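Mgp-operon protein 3 (Mycoplasma pneumoniae, PDB 6RJ1) probably acts in cell adhesion as the extracellular P40/P90 component that works alongside the P1 adhesin of Mycoplasma pneumoniae, with sugars as likely ligands. Local coordinates at residues Y173-L179 and A772-L776; A264-L270 and T352-N358. All blocks are in the same frame, centred on the assembly; numbering follows the deposited sequence.

Contact 1 (Y173-L179 and A772-L776); sequences YTPNAGL and ANSLL
One carboxamide reads two groups of the same serine: Asn176 OD1 accepts from Ser774 N (3.0 Å, 164° at the hydrogen) while Asn176 ND2 donates to Ser774 OG (3.0 Å, 173°). Asn176 (chi1 m) reaches across from a weakly bonded helical turn at about 176-179 that follows extended Thr174 and Pro175. Facing it, 772-776 is irregular, with Tyr173 paired to Ala772 (CA-CA 5.1 Å) and Asn176 to Asn773 (4.9 Å). Asn773, chi1 p, turns its side chain along the following backbone, so OD1 accepts from Leu775 N (3.0 Å) and Leu776 N (2.8 Å), an Asx turn and Asx motif. This loop lies between strands 723-732 and 779-786, and Ser774 OG also bonds Ser740 OG. Two waters bridge the segments: one runs from Thr174 O (2.8 Å) to side-chain Asn773 ND2 (2.9 Å), the other joins backbone Asn176 N (2.9 Å) and Ala772 O (2.7 Å). Ala772 CB packs against Thr174 O at 3.7 Å, and Leu179 CD2 meets Leu776 CD1 at 3.9 Å.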
ATOM      1  N   TYR A 173       8.667   7.940  11.035  1.00 65.64           N
ATOM      2  CA  TYR A 173       9.933   8.100  11.761  1.00 65.83           C
ATOM      3  C   TYR A 173      10.870   6.898  11.621  1.00 68.82           C
ATOM      4  O   TYR A 173      11.928   6.875  12.255  1.00 67.99           O
ATOM      5  CB  TYR A 173       9.684   8.450  13.243  1.00 67.67           C
ATOM      6  CG  TYR A 173       8.737   9.612  13.409  1.00 71.07           C
ATOM      7  CD1 TYR A 173       9.112  10.902  13.041  1.00 73.39           C
ATOM      8  CD2 TYR A 173       7.449   9.419  13.889  1.00 72.87           C
ATOM      9  CE1 TYR A 173       8.231  11.972  13.156  1.00 74.45           C
ATOM     10  CE2 TYR A 173       6.559  10.484  14.015  1.00 74.53           C
ATOM     11  CZ  TYR A 173       6.954  11.757  13.644  1.00 83.92           C
ATOM     12  OH  TYR A 173       6.074  12.802  13.741  1.00 89.87           O
ATOM     13  N   THR A 174      10.492   5.914  10.776  1.00 64.72           N
ATOM     14  CA  THR A 174      11.297   4.723  10.521  1.00 64.20           C
ATOM     15  C   THR A 174      12.502   5.143   9.673  1.00 67.96           C
ATOM     16  O   THR A 174      12.307   5.589   8.537  1.00 68.49           O
ATOM     17  CB  THR A 174      10.452   3.610   9.854  1.00 67.46           C
ATOM     18  OG1 THR A 174       9.329   3.293  10.681  1.00 63.32           O
ATOM     19  CG2 THR A 174      11.262   2.346   9.562  1.00 62.40           C
ATOM     20  N   PRO A 175      13.741   5.057  10.209  1.00 63.11           N
ATOM     21  CA  PRO A 175      14.906   5.456   9.403  1.00 62.45           C
ATOM     22  C   PRO A 175      15.337   4.367   8.419  1.00 66.76           C
ATOM     23  O   PRO A 175      14.975   3.204   8.592  1.00 66.03           O
ATOM     24  CB  PRO A 175      15.980   5.744  10.455  1.00 63.71           C
ATOM     25  CG  PRO A 175      15.614   4.915  11.632  1.00 68.19           C
ATOM     26  CD  PRO A 175      14.150   4.556  11.539  1.00 64.30           C
ATOM     27  N   ASN A 176      16.120   4.746   7.393  1.00 64.24           N
ATOM     28  CA  ASN A 176      16.663   3.843   6.367  1.00 63.80           C
ATOM     29  C   ASN A 176      17.371   2.607   6.959  1.00 65.94           C
ATOM     30  O   ASN A 176      17.102   1.500   6.502  1.00 65.53           O
ATOM     31  CB  ASN A 176      17.601   4.605   5.405  1.00 63.51           C
ATOM     32  CG  ASN A 176      16.904   5.361   4.299  1.00 79.77           C
ATOM     33  OD1 ASN A 176      15.780   5.042   3.872  1.00 70.11           O
ATOM     34  ND2 ASN A 176      17.582   6.368   3.785  1.00 73.59           N
ATOM     35  N   ALA A 177      18.235   2.790   7.994  1.00 60.99           N
ATOM     36  CA  ALA A 177      18.945   1.695   8.670  1.00 60.30           C
ATOM     37  C   ALA A 177      17.978   0.755   9.411  1.00 64.11           C
ATOM     38  O   ALA A 177      18.261  -0.439   9.557  1.00 63.71           O
ATOM     39  CB  ALA A 177      19.982   2.246   9.628  1.00 60.91           C
ATOM     40  N   GLY A 178      16.840   1.303   9.840  1.00 60.02           N
ATOM     41  CA  GLY A 178      15.771   0.551  10.482  1.00 59.64           C
ATOM     42  C   GLY A 178      15.167  -0.447   9.513  1.00 64.53           C
ATOM     43  O   GLY A 178      14.753  -1.519   9.933  1.00 65.14           O
ATOM     44  N   LEU A 179      15.129  -0.126   8.202  1.00 60.30           N
ATOM     45  CA  LEU A 179      14.610  -1.039   7.181  1.00 59.84           C
ATOM     46  C   LEU A 179      15.638  -2.112   6.774  1.00 63.92           C
ATOM     47  O   LEU A 179      15.246  -3.182   6.300  1.00 63.45           O
ATOM     48  CB  LEU A 179      14.136  -0.265   5.935  1.00 59.63           C
ATOM     49  CG  LEU A 179      12.720   0.346   5.898  1.00 64.27           C
ATOM     50  CD1 LEU A 179      11.730  -0.345   6.851  1.00 64.20           C
ATOM     51  CD2 LEU A 179      12.756   1.819   6.091  1.00 66.07           C
ATOM     52  N   ALA A 772      11.078   9.778   7.275  1.00 67.08           N
ATOM     53  CA  ALA A 772      12.485   9.741   7.686  1.00 66.41           C
ATOM     54  C   ALA A 772      13.304   8.853   6.741  1.00 70.92           C
ATOM     55  O   ALA A 772      14.529   8.988   6.690  1.00 71.29           O
ATOM     56  CB  ALA A 772      12.608   9.241   9.114  1.00 67.00           C
ATOM     57  N   ASN A 773      12.630   7.947   6.000  1.00 66.58           N
ATOM     58  CA  ASN A 773      13.256   7.057   5.024  1.00 65.76           C
ATOM     59  C   ASN A 773      13.151   7.648   3.611  1.00 69.42           C
ATOM     60  O   ASN A 773      12.240   8.431   3.337  1.00 68.73           O
ATOM     61  CB  ASN A 773      12.626   5.654   5.081  1.00 63.45           C
ATOM     62  CG  ASN A 773      11.404   5.484   4.212  1.00 74.41           C
ATOM     63  OD1 ASN A 773      11.498   5.110   3.041  1.00 62.84           O
ATOM     64  ND2 ASN A 773      10.232   5.767   4.756  1.00 64.15           N
ATOM     65  N   SER A 774      14.066   7.236   2.712  1.00 66.02           N
ATOM     66  CA  SER A 774      14.109   7.639   1.297  1.00 65.38           C
ATOM     67  C   SER A 774      14.186   6.373   0.440  1.00 68.33           C
ATOM     68  O   SER A 774      14.762   6.384  -0.651  1.00 68.39           O
ATOM     69  CB  SER A 774      15.329   8.524   1.040  1.00 67.93           C
ATOM     70  OG  SER A 774      16.520   7.813   1.334  1.00 72.12           O
ATOM     71  N   LEU A 775      13.595   5.283   0.958  1.00 63.59           N
ATOM     72  CA  LEU A 775      13.653   3.945   0.400  1.00 62.53           C
ATOM     73  C   LEU A 775      12.312   3.422  -0.085  1.00 64.57           C
ATOM     74  O   LEU A 775      12.263   2.738  -1.112  1.00 64.60           O
ATOM     75  CB  LEU A 775      14.180   3.021   1.521  1.00 62.54           C
ATOM     76  CG  LEU A 775      15.163   1.863   1.247  1.00 66.98           C
ATOM     77  CD1 LEU A 775      14.617   0.564   1.771  1.00 66.72           C
ATOM     78  CD2 LEU A 775      15.592   1.751  -0.196  1.00 69.28           C
ATOM     79  N   LEU A 776      11.240   3.683   0.679  1.00 58.50           N
ATOM     80  CA  LEU A 776       9.916   3.138   0.400  1.00 57.33           C
ATOM     81  C   LEU A 776       8.987   4.118  -0.253  1.00 62.77           C
ATOM     82  O   LEU A 776       8.870   5.259   0.202  1.00 62.87           O
ATOM     83  CB  LEU A 776       9.273   2.568   1.682  1.00 56.51           C
ATOM     84  CG  LEU A 776      10.173   1.745   2.600  1.00 60.59           C
ATOM     85  CD1 LEU A 776       9.543   1.558   3.945  1.00 60.59           C
ATOM     86  CD2 LEU A 776      10.556   0.411   1.975  1.00 62.93           C
TER
HETATM   87  O   HOH W   1       9.818   6.497   7.560  1.00 70.12           O
HETATM   88  O   HOH W   2      16.738   7.585   7.364  1.00 66.14           O

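Contact 2 (A264-L270 and T352-N358)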
ATOM      1  N   ALA A 264      14.141  -2.262  25.261  1.00 95.83           N
ATOM      2  CA  ALA A 264      13.505  -1.219  24.456  1.00 95.17           C
ATOM      3  C   ALA A 264      12.708  -0.241  25.322  1.00 98.78           C
ATOM      4  O   ALA A 264      12.735   0.958  25.054  1.00 98.86           O
ATOM      5  CB  ALA A 264      12.603  -1.846  23.410  1.00 95.72           C
ATOM      6  N   GLU A 265      12.018  -0.748  26.365  1.00 94.60           N
ATOM      7  CA  GLU A 265      11.217   0.047  27.304  1.00 93.96           C
ATOM      8  C   GLU A 265      12.071   1.093  28.026  1.00 95.81           C
ATOM      9  O   GLU A 265      11.643   2.242  28.171  1.00 95.36           O
ATOM     10  CB  GLU A 265      10.512  -0.862  28.331  1.00 95.45           C
ATOM     11  CG  GLU A 265       9.281  -1.572  27.792  1.00107.48           C
ATOM     12  CD  GLU A 265       8.696  -2.688  28.639  1.00133.34           C
ATOM     13  OE1 GLU A 265       7.565  -3.126  28.326  1.00129.16           O
ATOM     14  OE2 GLU A 265       9.358  -3.134  29.606  1.00131.89           O
ATOM     15  N   ASN A 266      13.283   0.695  28.457  1.00 91.10           N
ATOM     16  CA  ASN A 266      14.224   1.563  29.164  1.00 90.51           C
ATOM     17  C   ASN A 266      14.901   2.564  28.225  1.00 92.23           C
ATOM     18  O   ASN A 266      15.074   3.729  28.604  1.00 91.40           O
ATOM     19  CB  ASN A 266      15.275   0.733  29.916  1.00 93.89           C
ATOM     20  CG  ASN A 266      14.724  -0.199  30.976  1.00116.72           C
ATOM     21  OD1 ASN A 266      13.746   0.101  31.680  1.00105.68           O
ATOM     22  ND2 ASN A 266      15.357  -1.357  31.117  1.00110.53           N
ATOM     23  N   ASP A 267      15.279   2.106  27.008  1.00 87.19           N
ATOM     24  CA  ASP A 267      15.947   2.924  25.991  1.00 86.24           C
ATOM     25  C   ASP A 267      15.021   3.952  25.340  1.00 87.95           C
ATOM     26  O   ASP A 267      15.453   5.075  25.070  1.00 87.66           O
ATOM     27  CB  ASP A 267      16.599   2.038  24.915  1.00 88.16           C
ATOM     28  CG  ASP A 267      17.462   2.795  23.919  1.00100.67           C
ATOM     29  OD1 ASP A 267      18.486   3.385  24.344  1.00103.71           O
ATOM     30  OD2 ASP A 267      17.122   2.789  22.715  1.00101.88           O
ATOM     31  N   ALA A 268      13.763   3.565  25.076  1.00 82.97           N
ATOM     32  CA  ALA A 268      12.779   4.414  24.409  1.00 82.22           C
ATOM     33  C   ALA A 268      11.451   4.565  25.189  1.00 84.63           C
ATOM     34  O   ALA A 268      10.408   4.126  24.700  1.00 83.75           O
ATOM     35  CB  ALA A 268      12.522   3.888  22.997  1.00 82.94           C
ATOM     36  N   PRO A 269      11.428   5.205  26.379  1.00 80.99           N
ATOM     37  CA  PRO A 269      10.142   5.347  27.086  1.00 80.85           C
ATOM     38  C   PRO A 269       9.227   6.416  26.483  1.00 84.62           C
ATOM     39  O   PRO A 269       9.698   7.358  25.845  1.00 84.75           O
ATOM     40  CB  PRO A 269      10.560   5.710  28.516  1.00 82.36           C
ATOM     41  CG  PRO A 269      11.861   6.381  28.364  1.00 86.37           C
ATOM     42  CD  PRO A 269      12.534   5.821  27.144  1.00 82.06           C
ATOM     43  N   LEU A 270       7.916   6.270  26.704  1.00 80.10           N
ATOM     44  CA  LEU A 270       6.896   7.217  26.257  1.00 79.16           C
ATOM     45  C   LEU A 270       6.968   8.474  27.134  1.00 83.76           C
ATOM     46  O   LEU A 270       7.460   8.397  28.265  1.00 83.40           O
ATOM     47  CB  LEU A 270       5.518   6.545  26.392  1.00 78.80           C
ATOM     48  CG  LEU A 270       4.331   7.194  25.686  1.00 82.74           C
ATOM     49  CD1 LEU A 270       4.376   6.949  24.203  1.00 82.23           C
ATOM     50  CD2 LEU A 270       3.031   6.657  26.235  1.00 85.21           C
ATOM     51  N   THR A 352      17.882   7.495  26.272  1.00102.03           N
ATOM     52  CA  THR A 352      18.783   8.021  25.244  1.00100.29           C
ATOM     53  C   THR A 352      18.283   7.839  23.810  1.00100.27           C
ATOM     54  O   THR A 352      18.678   8.621  22.938  1.00100.02           O
ATOM     55  CB  THR A 352      20.195   7.425  25.410  1.00105.31           C
ATOM     56  OG1 THR A 352      20.114   5.998  25.343  1.00105.92           O
ATOM     57  CG2 THR A 352      20.876   7.863  26.705  1.00 99.61           C
ATOM     58  N   PHE A 353      17.437   6.811  23.561  1.00 93.56           N
ATOM     59  CA  PHE A 353      16.909   6.464  22.230  1.00 91.92           C
ATOM     60  C   PHE A 353      18.095   6.173  21.288  1.00 94.85           C
ATOM     61  O   PHE A 353      18.182   6.715  20.182  1.00 94.45           O
ATOM     62  CB  PHE A 353      15.979   7.564  21.667  1.00 92.86           C
ATOM     63  CG  PHE A 353      14.704   7.809  22.436  1.00 93.62           C
ATOM     64  CD1 PHE A 353      14.702   8.608  23.574  1.00 96.14           C
ATOM     65  CD2 PHE A 353      13.493   7.294  21.990  1.00 94.93           C
ATOM     66  CE1 PHE A 353      13.522   8.848  24.276  1.00 96.67           C
ATOM     67  CE2 PHE A 353      12.310   7.553  22.682  1.00 97.45           C
ATOM     68  CZ  PHE A 353      12.336   8.313  23.829  1.00 95.46           C
ATOM     69  N   SER A 354      19.035   5.357  21.784  1.00 90.28           N
ATOM     70  CA  SER A 354      20.270   4.967  21.107  1.00 89.31           C
ATOM     71  C   SER A 354      20.138   3.640  20.351  1.00 91.20           C
ATOM     72  O   SER A 354      20.978   3.341  19.497  1.00 91.33           O
ATOM     73  CB  SER A 354      21.411   4.887  22.116  1.00 92.39           C
ATOM     74  OG  SER A 354      21.056   4.053  23.207  1.00100.13           O
ATOM     75  N   LYS A 355      19.089   2.848  20.655  1.00 85.21           N
ATOM     76  CA  LYS A 355      18.857   1.550  20.018  1.00 83.50           C
ATOM     77  C   LYS A 355      17.471   1.463  19.362  1.00 84.95           C
ATOM     78  O   LYS A 355      17.352   0.936  18.251  1.00 84.48           O
ATOM     79  CB  LYS A 355      19.070   0.394  21.026  1.00 85.26           C
ATOM     80  CG  LYS A 355      20.488   0.289  21.567  1.00 93.92           C
ATOM     81  CD  LYS A 355      20.691  -0.951  22.436  1.00105.20           C
ATOM     82  CE  LYS A 355      21.655  -0.697  23.579  1.00120.67           C
ATOM     83  NZ  LYS A 355      21.300   0.460  24.451  1.00130.68           N
ATOM     84  N   TYR A 356      16.434   1.978  20.055  1.00 80.18           N
ATOM     85  CA  TYR A 356      15.034   1.939  19.611  1.00 79.35           C
ATOM     86  C   TYR A 356      14.331   3.291  19.651  1.00 79.52           C
ATOM     87  O   TYR A 356      14.715   4.177  20.417  1.00 78.27           O
ATOM     88  CB  TYR A 356      14.213   0.944  20.461  1.00 80.88           C
ATOM     89  CG  TYR A 356      14.713  -0.480  20.418  1.00 83.51           C
ATOM     90  CD1 TYR A 356      14.290  -1.358  19.422  1.00 85.91           C
ATOM     91  CD2 TYR A 356      15.585  -0.963  21.389  1.00 84.52           C
ATOM     92  CE1 TYR A 356      14.753  -2.675  19.376  1.00 87.58           C
ATOM     93  CE2 TYR A 356      16.053  -2.278  21.355  1.00 85.64           C
ATOM     94  CZ  TYR A 356      15.635  -3.130  20.345  1.00 94.20           C
ATOM     95  OH  TYR A 356      16.100  -4.421  20.303  1.00 95.27           O
ATOM     96  N   LEU A 357      13.258   3.411  18.850  1.00 74.04           N
ATOM     97  CA  LEU A 357      12.384   4.579  18.793  1.00 73.14           C
ATOM     98  C   LEU A 357      11.011   4.163  19.311  1.00 74.19           C
ATOM     99  O   LEU A 357      10.564   3.050  19.032  1.00 72.91           O
ATOM    100  CB  LEU A 357      12.208   5.095  17.349  1.00 73.32           C
ATOM    101  CG  LEU A 357      13.432   5.587  16.586  1.00 77.90           C
ATOM    102  CD1 LEU A 357      13.196   5.477  15.091  1.00 77.69           C
ATOM    103  CD2 LEU A 357      13.811   7.018  16.979  1.00 79.53           C
ATOM    104  N   ASN A 358      10.336   5.062  20.040  1.00 69.77           N
ATOM    105  CA  ASN A 358       8.978   4.842  20.531  1.00 69.17           C
ATOM    106  C   ASN A 358       8.080   5.576  19.532  1.00 70.27           C
ATOM    107  O   ASN A 358       8.080   6.812  19.479  1.00 68.33           O
ATOM    108  CB  ASN A 358       8.820   5.388  21.961  1.00 73.15           C
ATOM    109  CG  ASN A 358       7.578   4.932  22.686  1.00 99.32           C
ATOM    110  OD1 ASN A 358       6.470   4.892  22.135  1.00 91.97           O
ATOM    111  ND2 ASN A 358       7.733   4.592  23.959  1.00 91.99           N
TER
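Asp267, at the C-terminal end of helix 253-267, gathers the turn 352-356 around its carboxylate. Asp267 OD2 accepts from Lys355 N (2.8 Å) and Tyr356 N (2.9 Å, 165°); Asp267 OD1 accepts from Ser354 OG (2.9 Å) and Ser354 N (3.3 Å), and weakly from Thr352 OG1 (3.2 Å). The Asp267 backbone contributes too, its O taking Phe353 N at 3.0 Å, where Phe353 adopts left-handed phi/psi (58/47). One residue on, where the chain leaves the helix, Ala268 O accepts from Asn358 ND2 at 2.8 Å. Ala268 CA sits over the Phe353 ring, 3.9 Å from its centroid and 24° off the normal, and Ala264 CB lies 4.0 Å from the Tyr356 centroid at 21°: both are CH-pi contacts. Tyr356 OH hydrogen-bonds Glu260, one helical turn before Ala264. Pro269 CD packs on Phe353 CZ at 4.2 Å. The whole is a helix C-terminus docked on a loop-to-strand turn, with an aspartate binding consecutive backbone amides where strand 356-358 begins beside strand 239-241.

Overall arrangement
From the N terminus, the chain passes 173-179 first, then 264-270, the last turn of helix 253-267 and its exit. It returns at 352-358, where contact 2 closes a loop of 81 residues, mostly (273-350) not modelled. Much later 772-776 meets 173-179, so contact 1 closes a loop of 592 residues with contact 2 nested inside it. Their centres lie about 17 Å apart, contact 1 the deeper at 16 Å from the chain's centre against 28 Å. They touch: Leu357 CD1 approaches Tyr173 O at 3.4 Å and Pro175 CD at 3.8 Å. Contact 1 joins the turn around 176-179 to the loop between strands 723-732 and 779-786; contact 2 joins a helix to the two-stranded sheet 239-241/356-358.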